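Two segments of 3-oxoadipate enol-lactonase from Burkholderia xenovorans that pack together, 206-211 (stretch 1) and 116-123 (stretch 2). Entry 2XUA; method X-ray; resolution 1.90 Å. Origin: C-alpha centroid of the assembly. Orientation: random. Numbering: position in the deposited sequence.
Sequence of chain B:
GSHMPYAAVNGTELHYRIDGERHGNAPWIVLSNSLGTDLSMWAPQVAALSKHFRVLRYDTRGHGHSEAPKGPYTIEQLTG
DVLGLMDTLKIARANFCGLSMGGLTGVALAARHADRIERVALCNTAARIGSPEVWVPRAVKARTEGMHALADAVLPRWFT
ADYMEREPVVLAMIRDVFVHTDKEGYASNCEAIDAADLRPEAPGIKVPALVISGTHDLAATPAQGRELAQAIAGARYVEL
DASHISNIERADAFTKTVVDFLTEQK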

# COMPACT_ATOMS: atom_id res chain seq x y z
N LYS B 206 10.07 10.40 -31.12
CA LYS B 206 9.12 10.77 -32.16
C LYS B 206 7.67 10.92 -31.75
O LYS B 206 6.85 11.15 -32.62
CB LYS B 206 9.23 9.78 -33.33
CG LYS B 206 10.63 9.64 -33.86
CD LYS B 206 10.81 10.33 -35.24
CE LYS B 206 12.25 10.16 -35.83
NZ LYS B 206 13.35 10.92 -35.09
N VAL B 207 7.33 10.82 -30.46
CA VAL B 207 5.90 10.80 -30.01
C VAL B 207 5.58 12.03 -29.17
O VAL B 207 6.53 12.67 -28.64
CB VAL B 207 5.56 9.47 -29.26
CG1 VAL B 207 6.19 8.29 -29.98
CG2 VAL B 207 6.11 9.50 -27.92
N PRO B 208 4.31 12.45 -29.09
CA PRO B 208 4.00 13.58 -28.26
C PRO B 208 4.46 13.35 -26.80
O PRO B 208 4.20 12.29 -26.24
CB PRO B 208 2.48 13.65 -28.35
CG PRO B 208 2.15 12.94 -29.59
CD PRO B 208 3.06 11.85 -29.63
N ALA B 209 5.16 14.33 -26.23
CA ALA B 209 5.66 14.20 -24.86
C ALA B 209 5.19 15.36 -23.99
O ALA B 209 4.92 16.49 -24.47
CB ALA B 209 7.19 14.02 -24.81
N LEU B 210 4.96 15.03 -22.72
CA LEU B 210 4.70 16.02 -21.67
C LEU B 210 5.81 15.86 -20.63
O LEU B 210 6.14 14.75 -20.20
CB LEU B 210 3.34 15.78 -21.01
CG LEU B 210 3.10 16.40 -19.64
CD1 LEU B 210 2.99 17.97 -19.81
CD2 LEU B 210 1.83 15.85 -18.96
N VAL B 211 6.41 16.95 -20.19
CA VAL B 211 7.40 16.83 -19.11
C VAL B 211 6.82 17.56 -17.91
O VAL B 211 6.45 18.68 -18.05
CB VAL B 211 8.79 17.39 -19.47
CG1 VAL B 211 9.76 17.33 -18.21
CG2 VAL B 211 9.39 16.67 -20.63
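Stretch 2, residues 116-123: RIERVALC

Residues 119-123 of stretch 2 lie beside the 209-211 strand of stretch 1 as a parallel neighbour, with 12° between their N-to-C directions and a closest approach of the axes of 4.7 Å. Touching residues are at least 88 positions apart in sequence, and the pairing buries 481 Å² between the two stretches, both sides summed. Arg-116 begins the stretch without touching stretch 1; its side chain is out of reach of stretch 1, and its guanidinium nitrogens are hydrogen-bonded elsewhere in the structure. Ile-117, extended at phi/psi -119/133°, makes the first contact. Its CA-to-CB bond points toward stretch 1, although the end of the side chain leads away, so it is the CG2 branch of Ile-117 that meets CG2 of Val-207, at 4.0 Å; CG1 of Val-207 also lies 3.9 Å from the carbonyl O of Ile-117. At Glu-118 the chain turns a corner, with phi/psi of -89/-66° breaking the extended run. The CA-to-CB bond of Glu-118 points away and its side chain makes no contact, leaving the backbone to meet stretch 1: the carbonyl O of Glu-118 sits 3.4 Å from CB of Val-207 and 3.5 Å from CD of Pro-208. Beyond the corner the backbone is extended again, and from Arg-119 onward it keeps step with stretch 1. The CA of Arg-119 is 5.1 Å from the CA of Pro-208 and approaches the O of Pro-208 at 3.5 Å in a CA-H...O contact. Its CA-to-CB bond points sideways, with chi1 m and the next two angles t, and CG of Pro-208 lies over one face of the guanidinium of Arg-119, 3.5 Å from NE of Arg-119. Val-120 pairs with Ala-209, their CA atoms 4.9 Å apart, and bonds to the residues flanking that alanine, as parallel strands require: Val-120 N donates to Pro-208 O at 3.0 Å, and Leu-210 N donates to Val-120 O at 2.9 Å. The same Val-120 O also receives a CA-H...O contact from Ala-209 CA at 3.4 Å. On the sheet face shared by this pair, CG1 of Val-120 packs 3.5 Å from CB of Ala-209. Ala-121, paired with Leu-210, turns to the other face, where CB of Ala-121 meets CD2 of Leu-210 at 4.2 Å; the CA of Ala-121 lies 3.5 Å from Leu-210 O. Leu-122 returns to the face of Val-120 and Ala-209, in register with Val-211, the CA atoms of Leu-122 and Val-211 4.8 Å apart. Leu-122 N donates to Leu-210 O at 2.7 Å, the shortest of the three hydrogen bonds, all of them nearly straight at 160-165°. The carbonyl O of Leu-122 takes a CA-H...O contact from Val-211 CA at 3.5 Å, while CD1 of Leu-122 reaches CG2 of Val-211 more loosely, at 4.5 Å. Cys-123 continues the strand, but its CA-to-CB bond points away and its side chain makes no contact with stretch 1.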

# COMPACT_ATOMS: atom_id res chain seq x y z
N ARG B 116 5.70 0.91 -29.90
CA ARG B 116 5.03 0.48 -28.66
C ARG B 116 4.36 1.62 -27.84
O ARG B 116 3.58 1.33 -26.89
CB ARG B 116 5.99 -0.33 -27.80
CG ARG B 116 6.58 -1.60 -28.44
CD ARG B 116 5.46 -2.53 -29.04
NE ARG B 116 4.59 -3.23 -28.06
CZ ARG B 116 4.92 -4.28 -27.33
NH1 ARG B 116 4.00 -4.84 -26.53
NH2 ARG B 116 6.16 -4.83 -27.36
N ILE B 117 4.66 2.89 -28.17
CA ILE B 117 4.28 4.04 -27.30
C ILE B 117 3.35 5.03 -27.99
O ILE B 117 3.60 5.44 -29.12
CB ILE B 117 5.59 4.79 -26.75
CG1 ILE B 117 6.44 3.91 -25.86
CG2 ILE B 117 5.22 6.07 -26.01
CD1 ILE B 117 5.75 3.19 -24.66
N GLU B 118 2.27 5.47 -27.34
CA GLU B 118 1.43 6.49 -27.96
C GLU B 118 1.91 7.88 -27.59
O GLU B 118 2.32 8.64 -28.44
CB GLU B 118 -0.06 6.27 -27.68
CG GLU B 118 -0.98 7.42 -28.01
CD GLU B 118 -1.82 7.18 -29.24
OE1 GLU B 118 -2.60 6.18 -29.24
OE2 GLU B 118 -1.74 8.01 -30.19
N ARG B 119 1.79 8.23 -26.31
CA ARG B 119 2.14 9.56 -25.77
C ARG B 119 2.87 9.29 -24.45
O ARG B 119 2.68 8.21 -23.78
CB ARG B 119 0.92 10.49 -25.58
CG ARG B 119 0.22 10.96 -26.84
CD ARG B 119 -0.66 12.20 -26.62
NE ARG B 119 -0.91 12.87 -27.91
CZ ARG B 119 -1.09 14.19 -28.12
NH1 ARG B 119 -1.12 15.06 -27.11
NH2 ARG B 119 -1.27 14.64 -29.37
N VAL B 120 3.82 10.17 -24.10
CA VAL B 120 4.63 9.85 -22.95
C VAL B 120 4.53 11.03 -21.98
O VAL B 120 4.53 12.14 -22.44
CB VAL B 120 6.07 9.48 -23.39
CG1 VAL B 120 6.93 10.72 -23.61
CG2 VAL B 120 6.72 8.50 -22.46
N ALA B 121 4.32 10.79 -20.67
CA ALA B 121 4.35 11.85 -19.66
C ALA B 121 5.60 11.54 -18.80
O ALA B 121 5.68 10.48 -18.17
CB ALA B 121 3.07 11.86 -18.77
N LEU B 122 6.57 12.46 -18.75
CA LEU B 122 7.83 12.13 -18.14
C LEU B 122 7.96 13.01 -16.89
O LEU B 122 8.20 14.22 -16.98
CB LEU B 122 8.98 12.37 -19.13
CG LEU B 122 8.84 11.61 -20.46
CD1 LEU B 122 9.76 12.28 -21.51
CD2 LEU B 122 9.28 10.18 -20.28
N CYS B 123 7.77 12.40 -15.73
CA CYS B 123 7.44 13.18 -14.53
C CYS B 123 8.57 13.13 -13.48
O CYS B 123 9.14 12.08 -13.21
CB CYS B 123 6.15 12.66 -13.92
SG CYS B 123 4.76 12.72 -15.13